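Local coordinates for molinate hydrolase (Gulosibacter molinativorax, PDB 4UB9) that hydrolyses the thiocarbamate herbicide molinate, as a zinc-binding member of the amidohydrolase family, at the interface of chains A and B. Sequence-based numbering; all coordinates share one arbitrary frame. Chains: chain A/B, Molinate hydrolase.

The interface of chains A and B. Residues chain A 120, 122-123, 149-150, 153; chain B 492-493, 495.
B:Asn493, in the C-terminal tail of chain B, pushes its carboxamide between the starts of helices 122-135 and 148-159 of chain A. CG lies anti to the carbonyl carbon (chi1 -64°), which turns the amide towards chain A, and chi2 sets its oxygen towards one helix and its nitrogen towards the other. B:Asn493 OD1 accepts the backbone N-H of A:Tyr123 (N to OD1 2.9 Å), nearly in line with the C=O bond but bent at the hydrogen (137°), at the start of helix 122-135, whose dipole would probably favour an acceptor there. B:Asn493 ND2 donates more straight to the carboxylate OE2 of A:Glu149 at 2.8 Å; OE2 lies close to the amide plane but is met on its anti side, with the two planes 65° apart. Both ends of the amide are thus held, which fixes its flip. The amide is closely enclosed: A:Pro150 CB comes 3.4 Å from B:Asn493 OD1, A:Ile153 CD1 packs against CB of the asparagine, and the A:Tyr123 ring turns its edge to OD1, in plane. Alongside, the A:Gly120 N-H meets the carbonyl O of B:Ala492 from above the carbonyl plane, within a short parallel bridge between the chains. Towards B:Leu495 the contact appears looser, apolar packing replacing the asparagine's hydrogen bonds. This patch has a two-fold twin and may belong to the biological assembly. B:Leu495 CD2 sits 3.8 Å from CZ of A:Tyr123, over one ring face and offset towards the rim.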
# COMPACT_ATOMS: atom_id res chain seq x y z
N GLY A 120 0.73 19.65 -22.62
CA GLY A 120 0.52 20.47 -23.81
C GLY A 120 0.61 21.96 -23.51
O GLY A 120 0.84 22.76 -24.42
N TYR A 122 2.24 23.33 -20.38
CA TYR A 122 2.99 23.55 -19.16
C TYR A 122 3.56 24.97 -19.12
O TYR A 122 3.52 25.61 -18.07
CB TYR A 122 4.09 22.50 -18.98
CG TYR A 122 3.56 21.10 -18.82
CD1 TYR A 122 2.60 20.79 -17.87
CD2 TYR A 122 4.06 20.07 -19.59
CE1 TYR A 122 2.13 19.50 -17.71
CE2 TYR A 122 3.63 18.78 -19.44
CZ TYR A 122 2.66 18.48 -18.51
OH TYR A 122 2.22 17.18 -18.39
N TYR A 123 4.01 25.48 -20.27
CA TYR A 123 4.58 26.83 -20.29
C TYR A 123 3.53 27.87 -19.88
O TYR A 123 3.87 28.87 -19.24
CB TYR A 123 5.21 27.22 -21.63
CG TYR A 123 4.27 27.47 -22.81
CD1 TYR A 123 3.76 26.40 -23.53
CD2 TYR A 123 3.89 28.74 -23.16
CE1 TYR A 123 2.88 26.61 -24.57
CE2 TYR A 123 3.05 28.97 -24.24
CZ TYR A 123 2.54 27.89 -24.95
OH TYR A 123 1.72 28.07 -26.04
N GLU A 149 12.38 22.48 -20.14
CA GLU A 149 11.80 22.94 -21.40
C GLU A 149 10.72 24.04 -21.20
O GLU A 149 10.86 25.12 -21.75
CB GLU A 149 11.30 21.75 -22.24
CG GLU A 149 10.62 22.11 -23.57
CD GLU A 149 9.94 20.91 -24.25
OE1 GLU A 149 10.66 20.00 -24.69
OE2 GLU A 149 8.69 20.88 -24.37
N PRO A 150 9.67 23.77 -20.43
CA PRO A 150 8.61 24.78 -20.35
C PRO A 150 8.99 26.01 -19.55
O PRO A 150 8.51 27.08 -19.84
CB PRO A 150 7.47 24.06 -19.65
CG PRO A 150 8.07 22.87 -19.00
CD PRO A 150 9.26 22.50 -19.82
N ILE A 153 10.89 28.19 -22.09
CA ILE A 153 9.88 28.83 -22.96
C ILE A 153 9.21 30.04 -22.28
O ILE A 153 9.05 31.10 -22.87
CB ILE A 153 8.79 27.84 -23.38
CG1 ILE A 153 9.41 26.84 -24.36
CG2 ILE A 153 7.62 28.56 -24.04
CD1 ILE A 153 8.55 25.63 -24.69
N ALA B 492 4.45 18.14 -25.03
CA ALA B 492 4.43 18.78 -23.70
C ALA B 492 4.01 20.26 -23.73
O ALA B 492 3.32 20.77 -22.82
CB ALA B 492 5.79 18.66 -23.06
N ASN B 493 4.49 20.96 -24.76
CA ASN B 493 4.28 22.39 -24.88
C ASN B 493 3.90 22.77 -26.30
O ASN B 493 4.76 23.01 -27.14
CB ASN B 493 5.52 23.18 -24.44
CG ASN B 493 5.83 22.99 -22.98
OD1 ASN B 493 5.16 23.56 -22.11
ND2 ASN B 493 6.81 22.13 -22.69
N LEU B 495 2.91 25.21 -28.94
CA LEU B 495 2.97 26.65 -29.26
C LEU B 495 1.99 26.92 -30.40
O LEU B 495 2.09 26.32 -31.46
CB LEU B 495 4.38 27.00 -29.68
CG LEU B 495 5.39 26.63 -28.59
CD1 LEU B 495 6.79 26.34 -29.14
CD2 LEU B 495 5.39 27.71 -27.50